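Local coordinates for protein platelet inhibitor (Ancylostoma caninum, PDB 4TPV) that inhibits platelet aggregation and adhesion to fibrinogen and collagen, possibly by binding platelet integrins, at residues Ala110-Leu120 and Tyr137-Ile148; Phe30-Lys38 and Tyr149-Asp160. All coordinates share one frame; numbering follows the deposited sequence.

Contact 1: Ala110-Leu120 and Tyr137-Ile148; sequences ANMVWDSHDKL and YGPEAKGDGKTI
Asn111 and Lys142 meet first: the amide OD1 of Asn111 lies 3.4 Å from Lys142 CD, while CB of Asn111 rests 3.6 Å from Tyr137 CD2. The polar ends go to other partners, Asn111 ND2 to Asn69 and the carbonyl of Glu66, Lys142 NZ to the Glu66 carboxylate. Met112 brings CG to the hydroxyl of Tyr137, which is itself hydrogen-bonded to His23. Trp114 is sandwiched. Lys142 CA sits over one face of its six-membered ring and Ile148 CA over the other, 3.7 Å from the centroid and almost on the normal, with Lys146 CB at the edge. Trp114 CG stands anti to the backbone N (chi1 -151°), carrying the indole between the Lys142 and Ile148 limbs of the loop. Asp115 N donates to Ile148 O (2.9 Å), and a water joins Asp115 OD1 to Thr147 O, while OD2 faces Glu150 N. The His117 ring has Tyr137 CB over one face; ND1 donates to Asn111 O on a lone pair in the carbonyl plane (2.8 Å), NE2 bonds to Glu67, and together they fix the ring's rotation. Gly138 O accepts from both Asp118 N (2.8 Å) and Lys119 N (3.2 Å), and Gly138 N returns a bond to Lys119 O. Leu120 CB packs against Tyr137 CD1. Two consecutive residues facing Gly138 make a classic beta bulge, here where the antiparallel hairpin of strands 119-127 and 130-138 opens out in the CAP domain.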
loop_
_atom_site.group_PDB
_atom_site.type_symbol
_atom_site.label_atom_id
_atom_site.label_comp_id
_atom_site.label_asym_id
_atom_site.label_seq_id
_atom_site.Cartn_x
_atom_site.Cartn_y
_atom_site.Cartn_z
ATOM N N ALA A 110 5.022 6.829 -1.149
ATOM C CA ALA A 110 6.175 5.924 -1.068
ATOM C C ALA A 110 5.794 4.552 -0.488
ATOM O O ALA A 110 6.300 3.513 -0.958
ATOM C CB ALA A 110 7.292 6.576 -0.244
ATOM N N ASN A 111 4.925 4.524 0.517
ATOM C CA ASN A 111 4.505 3.246 1.073
ATOM C C ASN A 111 3.727 2.451 0.030
ATOM O O ASN A 111 3.872 1.231 -0.072
ATOM C CB ASN A 111 3.640 3.433 2.328
ATOM C CG ASN A 111 4.426 3.250 3.623
ATOM O OD1 ASN A 111 5.261 2.341 3.754
ATOM N ND2 ASN A 111 4.133 4.106 4.607
ATOM N N MET A 112 2.897 3.152 -0.750
ATOM C CA MET A 112 2.047 2.478 -1.726
ATOM C C MET A 112 2.821 1.911 -2.907
ATOM O O MET A 112 2.422 0.886 -3.453
ATOM C CB MET A 112 0.944 3.415 -2.246
ATOM C CG MET A 112 -0.085 3.790 -1.199
ATOM S SD MET A 112 -1.656 4.337 -1.909
ATOM C CE MET A 112 -1.131 5.714 -2.920
ATOM N N VAL A 113 3.928 2.546 -3.294
ATOM C CA VAL A 113 4.680 2.079 -4.472
ATOM C C VAL A 113 6.093 1.561 -4.162
ATOM O O VAL A 113 6.870 1.270 -5.086
ATOM C CB VAL A 113 4.746 3.185 -5.554
ATOM C CG1 VAL A 113 3.325 3.583 -5.976
ATOM C CG2 VAL A 113 5.585 4.401 -5.079
ATOM N N TRP A 114 6.412 1.376 -2.884
ATOM C CA TRP A 114 7.696 0.759 -2.525
ATOM C C TRP A 114 7.784 -0.622 -3.187
ATOM O O TRP A 114 6.873 -1.440 -3.011
ATOM C CB TRP A 114 7.839 0.645 -0.996
ATOM C CG TRP A 114 9.277 0.710 -0.596
ATOM C CD1 TRP A 114 10.179 -0.320 -0.593
ATOM C CD2 TRP A 114 10.005 1.883 -0.203
ATOM N NE1 TRP A 114 11.422 0.133 -0.196
ATOM C CE2 TRP A 114 11.342 1.480 0.050
ATOM C CE3 TRP A 114 9.654 3.226 -0.011
ATOM C CZ2 TRP A 114 12.335 2.377 0.465
ATOM C CZ3 TRP A 114 10.647 4.128 0.404
ATOM C CH2 TRP A 114 11.977 3.686 0.629
ATOM N N ASP A 115 8.842 -0.900 -3.942
ATOM C CA ASP A 115 8.727 -2.020 -4.863
ATOM C C ASP A 115 8.678 -3.352 -4.101
ATOM O O ASP A 115 7.969 -4.275 -4.516
ATOM C CB ASP A 115 9.823 -1.985 -5.974
ATOM C CG ASP A 115 11.247 -2.022 -5.460
ATOM O OD1 ASP A 115 11.503 -2.039 -4.242
ATOM O OD2 ASP A 115 12.137 -2.024 -6.328
ATOM N N SER A 116 9.346 -3.425 -2.949
ATOM C CA SER A 116 9.419 -4.686 -2.224
ATOM C C SER A 116 8.206 -4.893 -1.318
ATOM O O SER A 116 8.050 -5.971 -0.723
ATOM C CB SER A 116 10.710 -4.775 -1.400
ATOM O OG SER A 116 10.808 -3.683 -0.502
ATOM N N HIS A 117 7.352 -3.887 -1.203
ATOM C CA HIS A 117 6.114 -4.088 -0.432
ATOM C C HIS A 117 5.187 -5.082 -1.127
ATOM O O HIS A 117 4.843 -4.892 -2.290
ATOM C CB HIS A 117 5.367 -2.768 -0.208
ATOM C CG HIS A 117 5.911 -1.947 0.915
ATOM N ND1 HIS A 117 5.516 -0.645 1.143
ATOM C CD2 HIS A 117 6.835 -2.231 1.863
ATOM C CE1 HIS A 117 6.177 -0.163 2.180
ATOM N NE2 HIS A 117 6.976 -1.107 2.642
ATOM N N ASP A 118 4.748 -6.123 -0.412
ATOM C CA ASP A 118 3.866 -7.109 -1.046
ATOM C C ASP A 118 2.653 -7.455 -0.184
ATOM O O ASP A 118 1.904 -8.372 -0.505
ATOM C CB ASP A 118 4.643 -8.389 -1.389
ATOM C CG ASP A 118 5.224 -9.091 -0.173
ATOM O OD1 ASP A 118 4.938 -8.719 0.977
ATOM O OD2 ASP A 118 5.990 -10.057 -0.379
ATOM N N LYS A 119 2.470 -6.711 0.899
ATOM C CA LYS A 119 1.353 -6.956 1.813
ATOM C C LYS A 119 0.809 -5.631 2.343
ATOM O O LYS A 119 1.564 -4.689 2.588
ATOM C CB LYS A 119 1.780 -7.843 2.994
ATOM C CG LYS A 119 2.197 -9.251 2.643
ATOM C CD LYS A 119 2.752 -9.944 3.890
ATOM C CE LYS A 119 3.023 -11.420 3.628
ATOM N NZ LYS A 119 4.053 -11.628 2.568
ATOM N N LEU A 120 -0.511 -5.539 2.482
ATOM C CA LEU A 120 -1.108 -4.433 3.222
ATOM C C LEU A 120 -2.276 -4.927 4.064
ATOM O O LEU A 120 -2.882 -5.966 3.775
ATOM C CB LEU A 120 -1.596 -3.309 2.283
ATOM C CG LEU A 120 -2.985 -3.535 1.663
ATOM C CD1 LEU A 120 -3.495 -2.243 1.025
ATOM C CD2 LEU A 120 -2.945 -4.656 0.640
ATOM N N TYR A 137 1.851 -1.641 5.907
ATOM C CA TYR A 137 2.467 -2.354 4.800
ATOM C C TYR A 137 3.600 -3.258 5.259
ATOM O O TYR A 137 4.149 -3.107 6.368
ATOM C CB TYR A 137 2.979 -1.344 3.761
ATOM C CG TYR A 137 1.887 -0.414 3.275
ATOM C CD1 TYR A 137 1.035 -0.786 2.247
ATOM C CD2 TYR A 137 1.671 0.821 3.891
ATOM C CE1 TYR A 137 -0.002 0.071 1.812
ATOM C CE2 TYR A 137 0.648 1.672 3.466
ATOM C CZ TYR A 137 -0.174 1.298 2.414
ATOM O OH TYR A 137 -1.177 2.152 1.993
ATOM N N GLY A 138 3.958 -4.208 4.399
ATOM C CA GLY A 138 5.083 -5.092 4.675
ATOM C C GLY A 138 5.673 -5.680 3.406
ATOM O O GLY A 138 5.051 -5.633 2.348
ATOM N N PRO A 139 6.907 -6.201 3.493
ATOM C CA PRO A 139 7.721 -6.172 4.713
ATOM C C PRO A 139 8.341 -4.810 4.967
ATOM O O PRO A 139 8.278 -3.910 4.127
ATOM C CB PRO A 139 8.820 -7.219 4.440
ATOM C CG PRO A 139 8.678 -7.624 2.995
ATOM C CD PRO A 139 7.640 -6.759 2.348
ATOM N N GLU A 140 8.941 -4.646 6.136
ATOM C CA GLU A 140 9.562 -3.369 6.464
ATOM C C GLU A 140 10.797 -3.084 5.609
ATOM O O GLU A 140 11.714 -3.903 5.512
ATOM C CB GLU A 140 9.927 -3.327 7.947
ATOM C CG GLU A 140 8.722 -3.302 8.874
ATOM C CD GLU A 140 9.119 -3.396 10.339
ATOM O OE1 GLU A 140 10.324 -3.585 10.623
ATOM O OE2 GLU A 140 8.225 -3.283 11.205
ATOM N N ALA A 141 10.815 -1.901 5.004
ATOM C CA ALA A 141 11.859 -1.532 4.062
ATOM C C ALA A 141 12.010 -0.017 3.907
ATOM O O ALA A 141 13.099 0.463 3.620
ATOM C CB ALA A 141 11.570 -2.157 2.700
ATOM N N LYS A 142 10.923 0.733 4.071
ATOM C CA LYS A 142 10.922 2.170 3.790
ATOM C C LYS A 142 11.775 2.958 4.798
ATOM O O LYS A 142 11.797 2.656 5.987
ATOM C CB LYS A 142 9.488 2.700 3.777
ATOM C CG LYS A 142 9.317 4.230 3.654
ATOM C CD LYS A 142 7.840 4.520 3.322
ATOM C CE LYS A 142 7.397 5.963 3.634
ATOM N NZ LYS A 142 7.296 6.236 5.108
ATOM N N GLY A 143 12.483 3.971 4.315
ATOM C CA GLY A 143 13.324 4.783 5.173
ATOM C C GLY A 143 13.910 5.947 4.398
ATOM O O GLY A 143 14.095 5.853 3.178
ATOM N N ASP A 144 14.204 7.030 5.111
ATOM C CA ASP A 144 14.820 8.220 4.519
ATOM C C ASP A 144 16.084 7.832 3.768
ATOM O O ASP A 144 16.950 7.133 4.302
ATOM C CB ASP A 144 15.136 9.246 5.608
ATOM C CG ASP A 144 15.552 10.592 5.057
ATOM O OD1 ASP A 144 15.199 10.935 3.907
ATOM O OD2 ASP A 144 16.225 11.331 5.810
ATOM N N GLY A 145 16.178 8.306 2.521
ATOM C CA GLY A 145 17.371 8.115 1.719
ATOM C C GLY A 145 17.450 6.786 0.995
ATOM O O GLY A 145 18.397 6.544 0.231
ATOM N N LYS A 146 16.476 5.921 1.241
ATOM C CA LYS A 146 16.479 4.602 0.613
ATOM C C LYS A 146 15.774 4.647 -0.738
ATOM O O LYS A 146 14.938 5.518 -1.002
ATOM C CB LYS A 146 15.830 3.560 1.537
ATOM C CG LYS A 146 16.563 3.435 2.877
ATOM C CD LYS A 146 15.945 2.382 3.795
ATOM C CE LYS A 146 16.175 0.991 3.262
ATOM N NZ LYS A 146 15.697 -0.044 4.229
ATOM N N THR A 147 16.109 3.686 -1.589
ATOM C CA THR A 147 15.528 3.628 -2.925
ATOM C C THR A 147 14.121 3.030 -2.874
ATOM O O THR A 147 13.941 1.895 -2.407
ATOM C CB THR A 147 16.436 2.802 -3.858
ATOM O OG1 THR A 147 17.717 3.442 -3.946
ATOM C CG2 THR A 147 15.826 2.701 -5.262
ATOM N N ILE A 148 13.139 3.813 -3.326
ATOM C CA ILE A 148 11.735 3.388 -3.361
ATOM C C ILE A 148 11.534 2.240 -4.343
ATOM O O ILE A 148 10.812 1.267 -4.047
ATOM C CB ILE A 148 10.793 4.553 -3.756
ATOM C CG1 ILE A 148 11.023 5.779 -2.880
ATOM C CG2 ILE A 148 9.318 4.096 -3.684
ATOM C CD1 ILE A 148 10.423 7.070 -3.497
HETATM O O HOH W 1 13.582 -0.805 -3.177
#

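Contact 2: Phe30-Lys38 and Tyr149-Asp160; sequences FARNYKTSK and YEEGAPCSRCSD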
loop_
_atom_site.group_PDB
_atom_site.type_symbol
_atom_site.label_atom_id
_atom_site.label_comp_id
_atom_site.label_asym_id
_atom_site.label_seq_id
_atom_site.Cartn_x
_atom_site.Cartn_y
_atom_site.Cartn_z
ATOM N N PHE A 30 2.181 2.900 -11.821
ATOM C CA PHE A 30 3.497 3.418 -11.489
ATOM C C PHE A 30 4.595 2.616 -12.183
ATOM O O PHE A 30 5.538 3.195 -12.740
ATOM C CB PHE A 30 3.709 3.407 -9.976
ATOM C CG PHE A 30 4.826 4.298 -9.539
ATOM C CD1 PHE A 30 6.122 3.829 -9.489
ATOM C CD2 PHE A 30 4.570 5.604 -9.180
ATOM C CE1 PHE A 30 7.152 4.659 -9.074
ATOM C CE2 PHE A 30 5.585 6.435 -8.762
ATOM C CZ PHE A 30 6.876 5.970 -8.720
ATOM N N ALA A 31 4.476 1.291 -12.200
ATOM C CA ALA A 31 5.518 0.448 -12.794
ATOM C C ALA A 31 5.675 0.693 -14.295
ATOM O O ALA A 31 6.792 0.687 -14.819
ATOM C CB ALA A 31 5.217 -1.053 -12.538
ATOM N N ARG A 32 4.554 0.877 -14.981
ATOM C CA ARG A 32 4.600 1.108 -16.417
ATOM C C ARG A 32 5.121 2.502 -16.734
ATOM O O ARG A 32 5.889 2.668 -17.683
ATOM C CB ARG A 32 3.220 0.893 -17.050
ATOM C CG ARG A 32 3.219 1.076 -18.583
ATOM C CD ARG A 32 3.902 -0.114 -19.303
ATOM N NE ARG A 32 3.062 -1.304 -19.377
ATOM C CZ ARG A 32 3.501 -2.516 -19.707
ATOM N NH1 ARG A 32 4.781 -2.705 -20.001
ATOM N NH2 ARG A 32 2.659 -3.546 -19.740
ATOM N N ASN A 33 4.730 3.500 -15.944
ATOM C CA ASN A 33 5.082 4.878 -16.298
ATOM C C ASN A 33 6.482 5.269 -15.831
ATOM O O ASN A 33 7.142 6.093 -16.466
ATOM C CB ASN A 33 4.022 5.845 -15.747
ATOM C CG ASN A 33 2.740 5.815 -16.564
ATOM O OD1 ASN A 33 2.597 6.558 -17.543
ATOM N ND2 ASN A 33 1.813 4.937 -16.187
ATOM N N TYR A 34 6.952 4.674 -14.738
ATOM C CA TYR A 34 8.306 4.961 -14.243
ATOM C C TYR A 34 9.316 3.871 -14.587
ATOM O O TYR A 34 10.508 4.040 -14.338
ATOM C CB TYR A 34 8.287 5.188 -12.713
ATOM C CG TYR A 34 7.618 6.486 -12.316
ATOM C CD1 TYR A 34 6.243 6.570 -12.202
ATOM C CD2 TYR A 34 8.362 7.635 -12.084
ATOM C CE1 TYR A 34 5.614 7.757 -11.878
ATOM C CE2 TYR A 34 7.742 8.832 -11.733
ATOM C CZ TYR A 34 6.378 8.892 -11.644
ATOM O OH TYR A 34 5.783 10.090 -11.310
ATOM N N LYS A 35 8.841 2.755 -15.147
ATOM C CA LYS A 35 9.709 1.647 -15.549
ATOM C C LYS A 35 10.423 1.054 -14.336
ATOM O O LYS A 35 11.631 1.216 -14.145
ATOM C CB LYS A 35 10.725 2.092 -16.610
ATOM C CG LYS A 35 10.088 2.711 -17.848
ATOM C CD LYS A 35 9.037 1.790 -18.445
ATOM C CE LYS A 35 8.353 2.440 -19.657
ATOM N NZ LYS A 35 7.072 1.751 -20.023
ATOM N N THR A 36 9.652 0.359 -13.511
ATOM C CA THR A 36 10.167 -0.233 -12.288
ATOM C C THR A 36 10.331 -1.742 -12.482
ATOM O O THR A 36 9.374 -2.416 -12.869
ATOM C CB THR A 36 9.227 0.029 -11.088
ATOM O OG1 THR A 36 7.984 -0.667 -11.282
ATOM C CG2 THR A 36 8.926 1.533 -10.950
ATOM N N SER A 37 11.525 -2.259 -12.185
ATOM C CA SER A 37 11.894 -3.623 -12.563
ATOM C C SER A 37 11.458 -4.760 -11.628
ATOM O O SER A 37 11.572 -5.921 -12.013
ATOM C CB SER A 37 13.408 -3.701 -12.734
ATOM O OG SER A 37 14.065 -3.305 -11.539
ATOM N N LYS A 38 10.992 -4.449 -10.416
ATOM C CA LYS A 38 10.548 -5.507 -9.500
ATOM C C LYS A 38 9.476 -5.015 -8.525
ATOM O O LYS A 38 9.563 -5.189 -7.302
ATOM C CB LYS A 38 11.750 -6.104 -8.763
ATOM C CG LYS A 38 12.689 -5.131 -8.085
ATOM C CD LYS A 38 13.757 -5.908 -7.313
ATOM C CE LYS A 38 14.863 -4.985 -6.826
ATOM N NZ LYS A 38 15.914 -5.759 -6.081
ATOM N N TYR A 149 12.151 2.361 -5.518
ATOM C CA TYR A 149 12.026 1.348 -6.564
ATOM C C TYR A 149 13.272 1.300 -7.414
ATOM O O TYR A 149 13.875 2.349 -7.697
ATOM C CB TYR A 149 10.822 1.644 -7.463
ATOM C CG TYR A 149 10.862 3.041 -8.056
ATOM C CD1 TYR A 149 11.511 3.303 -9.271
ATOM C CD2 TYR A 149 10.251 4.095 -7.402
ATOM C CE1 TYR A 149 11.547 4.588 -9.787
ATOM C CE2 TYR A 149 10.263 5.368 -7.914
ATOM C CZ TYR A 149 10.907 5.616 -9.111
ATOM O OH TYR A 149 10.933 6.906 -9.633
ATOM N N GLU A 150 13.664 0.096 -7.829
ATOM C CA GLU A 150 14.714 -0.027 -8.836
ATOM C C GLU A 150 14.121 0.194 -10.223
ATOM O O GLU A 150 12.970 -0.146 -10.462
ATOM C CB GLU A 150 15.398 -1.395 -8.760
ATOM C CG GLU A 150 16.110 -1.662 -7.441
ATOM C CD GLU A 150 17.276 -0.715 -7.199
ATOM O OE1 GLU A 150 17.859 -0.202 -8.183
ATOM O OE2 GLU A 150 17.605 -0.481 -6.023
ATOM N N GLU A 151 14.915 0.758 -11.130
ATOM C CA GLU A 151 14.418 1.075 -12.466
ATOM C C GLU A 151 14.877 0.064 -13.494
ATOM O O GLU A 151 16.036 -0.345 -13.492
ATOM C CB GLU A 151 14.868 2.471 -12.888
ATOM C CG GLU A 151 14.180 3.595 -12.125
ATOM C CD GLU A 151 14.873 4.929 -12.326
ATOM O OE1 GLU A 151 15.951 4.936 -12.952
ATOM O OE2 GLU A 151 14.349 5.960 -11.853
ATOM N N GLY A 152 13.962 -0.314 -14.386
ATOM C CA GLY A 152 14.276 -1.169 -15.519
ATOM C C GLY A 152 13.005 -1.790 -16.065
ATOM O O GLY A 152 11.924 -1.477 -15.579
ATOM N N ALA A 153 13.141 -2.668 -17.063
ATOM C CA ALA A 153 11.978 -3.336 -17.659
ATOM C C ALA A 153 11.125 -3.980 -16.580
ATOM O O ALA A 153 11.651 -4.676 -15.728
ATOM C CB ALA A 153 12.428 -4.385 -18.657
ATOM N N PRO A 154 9.815 -3.734 -16.606
ATOM C CA PRO A 154 8.988 -4.346 -15.560
ATOM C C PRO A 154 9.178 -5.870 -15.505
ATOM O O PRO A 154 9.370 -6.552 -16.533
ATOM C CB PRO A 154 7.570 -3.933 -15.969
ATOM C CG PRO A 154 7.795 -2.551 -16.597
ATOM C CD PRO A 154 9.054 -2.756 -17.407
ATOM N N CYS A 155 9.203 -6.377 -14.278
ATOM C CA CYS A 155 9.390 -7.799 -13.998
ATOM C C CYS A 155 10.777 -8.358 -14.309
ATOM O O CYS A 155 11.041 -9.527 -14.050
ATOM C CB CYS A 155 8.343 -8.632 -14.743
ATOM S SG CYS A 155 6.750 -8.719 -13.900
ATOM N N SER A 156 11.693 -7.528 -14.804
ATOM C CA SER A 156 13.008 -8.027 -15.156
ATOM C C SER A 156 13.812 -8.479 -13.936
ATOM O O SER A 156 14.798 -9.199 -14.078
ATOM C CB SER A 156 13.787 -6.953 -15.937
ATOM O OG SER A 156 13.963 -5.779 -15.159
ATOM N N ARG A 157 13.400 -8.062 -12.742
ATOM C CA ARG A 157 14.153 -8.444 -11.553
ATOM C C ARG A 157 13.289 -9.118 -10.485
ATOM O O ARG A 157 13.653 -9.105 -9.324
ATOM C CB ARG A 157 14.870 -7.219 -10.963
ATOM C CG ARG A 157 16.055 -6.765 -11.828
ATOM C CD ARG A 157 16.737 -5.526 -11.277
ATOM N NE ARG A 157 17.377 -5.740 -9.974
ATOM C CZ ARG A 157 18.109 -4.820 -9.347
ATOM N NH1 ARG A 157 18.302 -3.628 -9.904
ATOM N NH2 ARG A 157 18.643 -5.084 -8.163
ATOM N N CYS A 158 12.161 -9.707 -10.878
ATOM C CA CYS A 158 11.349 -10.497 -9.943
ATOM C C CYS A 158 12.168 -11.563 -9.189
ATOM O O CYS A 158 11.916 -11.851 -8.018
ATOM C CB CYS A 158 10.188 -11.177 -10.679
ATOM S SG CYS A 158 8.909 -10.026 -11.235
ATOM N N SER A 159 13.159 -12.137 -9.853
ATOM C CA SER A 159 13.931 -13.216 -9.234
ATOM C C SER A 159 14.815 -12.734 -8.073
ATOM O O SER A 159 15.329 -13.543 -7.310
ATOM C CB SER A 159 14.787 -13.930 -10.283
ATOM O OG SER A 159 15.772 -13.072 -10.823
ATOM N N ASP A 160 14.995 -11.425 -7.952
ATOM C CA ASP A 160 15.690 -10.854 -6.798
ATOM C C ASP A 160 15.024 -11.245 -5.489
ATOM O O ASP A 160 15.672 -11.265 -4.445
ATOM C CB ASP A 160 15.735 -9.326 -6.884
ATOM C CG ASP A 160 16.775 -8.820 -7.851
ATOM O OD1 ASP A 160 17.393 -9.633 -8.585
ATOM O OD2 ASP A 160 16.958 -7.588 -7.885
HETATM O O HOH W 2 11.733 6.223 -14.160
HETATM O O HOH W 3 8.134 -4.769 -12.068
HETATM O O HOH W 4 16.613 -2.630 -12.299
HETATM O O HOH W 5 11.261 -1.988 -8.957
#
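Phe30 turns the edge of its ring toward a face of Tyr149 in an offset edge-to-face pair, with planes 73° apart and Phe30 CE1 3.4 Å from Tyr149 CE2. One face of the Phe30 ring carries Tyr34 CD1 over its centre, and Tyr34 CD2 in turn touches the Tyr149 hydroxyl oxygen. Thr36 CG2 touches Tyr149 CD1 (3.6 Å). The remaining flat group, the Arg157 guanidinium, has Lys38 CE over one face, toward the rim, and Asp160 and a water at its edge. Arg157 grips Asp160 side-on, NE (2.8 Å) and NH2 both reaching OD2, while Lys38 NZ approaches the anti lone pair of the same oxygen (2.8 Å). The shared carboxylate charge probably offsets the closeness of Lys38 NZ and Arg157 NH2. Extended beyond CG (chi2 176°), Lys38 brings its ammonium group to Asp160. The backbones are joined by Gly152 N to Lys35 O (2.8 Å), Ser37 N to Glu150 O (3.1 Å) and Arg157 N to Ser37 O (2.9 Å). One water links Ser37 OG, Glu151 O and Arg157 NH1. The end of helix 13-34 and the residues after it thus meet the loop between strands 130-138 and 166-167, where Cys155 and Cys158 are disulfide-bonded to Cys167 and Cys176 in the small sheet of strands 166-167 and 176-177.

The centres of the two contacts lie about 14 Å apart, contact 1 about 8 Å and contact 2 about 17 Å from the centre of the chain. Along the sequence, 30-38 comes first and 149-160 last, with both segments of contact 1 between them; 137-148 runs straight on into 149-160. They touch directly: Asp115 OD2 lies 3.0 Å from Glu150 N, a probable hydrogen bond, and Val113 CG1 packs on Phe30 CG, joining helix 107-113 to helix 13-34. In contact 1 the chain leaving the hairpin packs on 110-120; in contact 2 its continuation packs on the C-terminal part of helix 13-34 and the residues after it, ahead of the disulfide-bonded C-terminal region.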